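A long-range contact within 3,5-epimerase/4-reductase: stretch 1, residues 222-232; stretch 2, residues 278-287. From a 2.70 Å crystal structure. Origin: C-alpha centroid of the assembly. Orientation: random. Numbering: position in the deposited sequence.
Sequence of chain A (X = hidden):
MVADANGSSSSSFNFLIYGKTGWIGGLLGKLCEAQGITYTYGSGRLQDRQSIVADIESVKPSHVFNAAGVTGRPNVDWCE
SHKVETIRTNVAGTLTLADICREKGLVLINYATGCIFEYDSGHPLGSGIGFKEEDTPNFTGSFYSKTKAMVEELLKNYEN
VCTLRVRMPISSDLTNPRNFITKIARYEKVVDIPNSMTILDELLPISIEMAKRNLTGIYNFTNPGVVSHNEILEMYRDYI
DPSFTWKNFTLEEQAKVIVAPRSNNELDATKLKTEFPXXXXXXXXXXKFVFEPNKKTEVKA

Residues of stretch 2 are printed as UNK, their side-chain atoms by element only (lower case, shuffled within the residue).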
# COMPACT_ATOMS: atom_id res chain seq x y z
N THR A 222 -8.22 19.71 -9.72
CA THR A 222 -8.78 20.86 -9.05
C THR A 222 -8.79 21.92 -10.11
O THR A 222 -8.10 21.78 -11.11
CB THR A 222 -7.91 21.29 -7.87
OG1 THR A 222 -6.53 21.24 -8.26
CG2 THR A 222 -8.10 20.34 -6.72
N ASN A 223 -9.59 22.96 -9.92
CA ASN A 223 -9.62 24.08 -10.85
C ASN A 223 -8.32 24.84 -10.75
O ASN A 223 -7.69 24.83 -9.69
CB ASN A 223 -10.78 25.02 -10.53
CG ASN A 223 -12.12 24.39 -10.80
OD1 ASN A 223 -12.58 23.57 -10.03
ND2 ASN A 223 -12.75 24.78 -11.90
N PRO A 224 -7.89 25.46 -11.86
CA PRO A 224 -6.69 26.30 -11.84
C PRO A 224 -6.78 27.41 -10.79
O PRO A 224 -7.87 27.91 -10.55
CB PRO A 224 -6.64 26.87 -13.25
CG PRO A 224 -7.29 25.82 -14.10
CD PRO A 224 -8.36 25.18 -13.23
N GLY A 225 -5.66 27.77 -10.17
CA GLY A 225 -5.63 28.81 -9.16
C GLY A 225 -5.94 28.36 -7.73
O GLY A 225 -6.17 27.17 -7.46
N VAL A 226 -5.96 29.33 -6.80
CA VAL A 226 -6.30 29.06 -5.41
C VAL A 226 -7.31 30.06 -4.83
O VAL A 226 -7.31 31.22 -5.23
CB VAL A 226 -5.03 29.06 -4.54
CG1 VAL A 226 -4.17 27.84 -4.85
CG2 VAL A 226 -4.23 30.34 -4.76
N VAL A 227 -8.18 29.59 -3.93
CA VAL A 227 -8.98 30.47 -3.05
C VAL A 227 -8.68 30.25 -1.57
O VAL A 227 -8.49 29.12 -1.13
CB VAL A 227 -10.52 30.30 -3.16
CG1 VAL A 227 -11.17 31.47 -3.87
CG2 VAL A 227 -10.91 28.94 -3.75
N SER A 228 -8.71 31.33 -0.80
CA SER A 228 -8.66 31.19 0.65
C SER A 228 -10.08 31.01 1.15
O SER A 228 -11.05 31.20 0.39
CB SER A 228 -8.03 32.42 1.28
OG SER A 228 -8.92 33.52 1.19
N HIS A 229 -10.20 30.63 2.42
CA HIS A 229 -11.50 30.45 3.07
C HIS A 229 -12.27 31.75 3.10
O HIS A 229 -13.49 31.77 2.95
CB HIS A 229 -11.34 29.94 4.50
CG HIS A 229 -10.50 28.71 4.60
ND1 HIS A 229 -9.13 28.73 4.43
CD2 HIS A 229 -10.83 27.42 4.84
CE1 HIS A 229 -8.65 27.51 4.57
NE2 HIS A 229 -9.66 26.69 4.82
N ASN A 230 -11.53 32.84 3.29
CA ASN A 230 -12.11 34.17 3.35
C ASN A 230 -12.69 34.64 2.03
O ASN A 230 -13.80 35.17 1.99
CB ASN A 230 -11.11 35.19 3.88
CG ASN A 230 -10.97 35.16 5.40
OD1 ASN A 230 -11.80 34.61 6.10
ND2 ASN A 230 -9.92 35.78 5.91
N GLU A 231 -11.94 34.43 0.95
CA GLU A 231 -12.39 34.88 -0.37
C GLU A 231 -13.70 34.19 -0.67
O GLU A 231 -14.56 34.76 -1.35
CB GLU A 231 -11.35 34.58 -1.45
CG GLU A 231 -10.05 35.35 -1.23
CD GLU A 231 -8.93 34.96 -2.19
OE1 GLU A 231 -8.45 35.86 -2.93
OE2 GLU A 231 -8.49 33.78 -2.19
N ILE A 232 -13.85 32.99 -0.12
CA ILE A 232 -15.06 32.20 -0.29
C ILE A 232 -16.21 32.73 0.54
O ILE A 232 -17.29 32.99 0.02
CB ILE A 232 -14.79 30.73 0.05
CG1 ILE A 232 -13.94 30.08 -1.05
CG2 ILE A 232 -16.11 29.97 0.25
CD1 ILE A 232 -13.51 28.64 -0.75
N UNK A 278 -11.19 24.84 -21.99
CA UNK A 278 -12.39 25.43 -21.43
C UNK A 278 -12.43 25.42 -19.89
O UNK A 278 -13.33 25.99 -19.28
c UNK A 278 -14.03 22.23 -22.70
o UNK A 278 -15.24 22.49 -22.47
o UNK A 278 -13.60 21.09 -22.96
c UNK A 278 -13.57 24.64 -21.98
c UNK A 278 -13.04 23.37 -22.68
N UNK A 279 -11.46 24.75 -19.26
CA UNK A 279 -11.44 24.66 -17.80
C UNK A 279 -11.25 26.03 -17.15
O UNK A 279 -10.28 26.73 -17.44
c UNK A 279 -11.43 22.89 -15.21
c UNK A 279 -10.36 23.70 -17.32
c UNK A 279 -9.03 22.54 -15.57
c UNK A 279 -10.18 23.47 -15.82
N UNK A 280 -12.17 26.41 -16.27
CA UNK A 280 -12.14 27.72 -15.63
C UNK A 280 -11.42 27.70 -14.28
O UNK A 280 -11.31 26.66 -13.63
c UNK A 280 -13.55 28.22 -15.42
s UNK A 280 -16.12 28.54 -16.18
c UNK A 280 -14.45 28.03 -16.61
c UNK A 280 -15.80 30.18 -15.53
N UNK A 281 -10.93 28.87 -13.86
CA UNK A 281 -10.30 28.97 -12.55
C UNK A 281 -11.34 29.00 -11.44
O UNK A 281 -12.52 29.24 -11.69
o UNK A 281 -8.25 30.00 -13.27
c UNK A 281 -9.40 30.20 -12.48
N UNK A 282 -10.89 28.77 -10.20
CA UNK A 282 -11.82 28.59 -9.09
C UNK A 282 -12.77 29.75 -9.00
O UNK A 282 -13.99 29.56 -9.07
c UNK A 282 -11.74 27.23 -6.98
c UNK A 282 -9.63 28.42 -7.87
c UNK A 282 -8.98 29.78 -7.87
c UNK A 282 -11.15 28.45 -7.73
N UNK A 283 -12.21 30.95 -8.87
CA UNK A 283 -13.02 32.15 -8.68
C UNK A 283 -14.12 32.26 -9.73
O UNK A 283 -15.30 32.34 -9.37
n UNK A 283 -8.85 35.84 -5.59
c UNK A 283 -10.65 34.72 -6.95
c UNK A 283 -11.28 33.37 -7.29
c UNK A 283 -12.16 33.41 -8.55
c UNK A 283 -9.62 34.58 -5.82
N UNK A 284 -13.75 32.23 -11.01
CA UNK A 284 -14.77 32.34 -12.04
C UNK A 284 -15.69 31.11 -12.03
O UNK A 284 -16.89 31.24 -12.26
o UNK A 284 -11.91 30.91 -15.83
o UNK A 284 -13.15 32.72 -16.07
c UNK A 284 -12.64 31.83 -15.35
c UNK A 284 -14.19 32.63 -13.44
c UNK A 284 -12.91 31.86 -13.82
N UNK A 285 -15.12 29.94 -11.72
CA UNK A 285 -15.90 28.70 -11.69
C UNK A 285 -16.85 28.69 -10.50
O UNK A 285 -18.00 28.26 -10.62
o UNK A 285 -15.69 26.27 -11.72
c UNK A 285 -14.97 27.48 -11.65
N UNK A 286 -16.36 29.16 -9.36
CA UNK A 286 -17.21 29.42 -8.19
C UNK A 286 -18.38 30.35 -8.53
O UNK A 286 -19.53 30.02 -8.24
c UNK A 286 -15.57 29.01 -6.22
c UNK A 286 -16.40 30.00 -7.03
c UNK A 286 -16.48 28.22 -5.31
c UNK A 286 -14.51 29.73 -5.42
N UNK A 287 -18.09 31.51 -9.13
CA UNK A 287 -19.14 32.46 -9.50
C UNK A 287 -20.19 31.84 -10.41
O UNK A 287 -21.39 31.92 -10.15
c UNK A 287 -18.58 33.74 -10.20
c UNK A 287 -18.53 34.78 -7.87
c UNK A 287 -17.82 34.63 -9.21
c UNK A 287 -19.70 34.52 -10.86

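Position 278 carries three carbons, the third bearing two oxygens, and lies beyond reach of stretch 1. A carboxylate on a chain this long is Glu-278.

Position 279 has four carbons forked at the second. The fork sits 3.6 Å from Pro-224 CD, and the CA-to-CB bond points toward stretch 1. Forking there means leucine: Leu-279, whose CG makes that apolar contact.

Position 280 runs two carbons, a sulfur and a last carbon, unbranched, and CA-to-CB points away. This is Met-280. What stretch 1 uses here is its backbone: Asn-223 ND2 donates to Met-280 O at 2.9 Å, nearly straight at 173°, a bond that does not depend on the side chain.

Position 281 has one carbon and one oxygen, so it is Ser-281. It occupies the N-cap position of the helix starting at 282 without making a capping bond; its CA approaches Pro-224 O at 3.3 Å.

Position 282 holds four carbons forked at the first, one arm two carbons long. The short arm lies 3.7 Å from Val-227 CG2, and the tip of the long arm 3.2 Å from Val-226 N. That branching is Ile-282, and the tip is CD1. An ideal CB on Gly-225 would fall 2.9 Å from Ile-282 CD1, a clash; the backbone angles of Gly-225 independently call for glycine. Ile-282 N also donates to Pro-224 O at 3.2 Å.

Position 283 extends four carbons in a row to a nitrogen, 2.7 Å from Glu-231 OE1. It is Lys-283, with chi2 to chi4 all t, and this extended chain carries NZ into a salt bridge.

Position 284 has three carbons, the third bearing two oxygens, and no contact with stretch 1. It is Glu-284; its OE2 accepts from Ser-281 N at 3.0 Å, within its own stretch.

Position 285 shows one carbon and one oxygen, the oxygen 3.3 Å from Asn-223 ND2: Ser-285, buried, with little room taken.

Position 286 has four carbons forked at the second, one branch end 4.0 Å from Val-227 CG2. It is Leu-286, and its CD1 also lies 4.4 Å from Ile-232 CG1.

Position 287 again forks at the first of four carbons, with one two-carbon arm, but stays out of reach: Ile-287.

The contact pairs backbone recognition with apolar packing. Asn-223 and Pro-224 engage the backbone around the helix start, while Val-227 packs against Ile-282 and Leu-286, one helical turn apart. Glu-231 ties down Lys-283 and, through OE2, accepts from Ser-228 N at 2.8 Å, linking the salt bridge to its own helix start.

Stretch 2 278-287: ELMSIKESLI
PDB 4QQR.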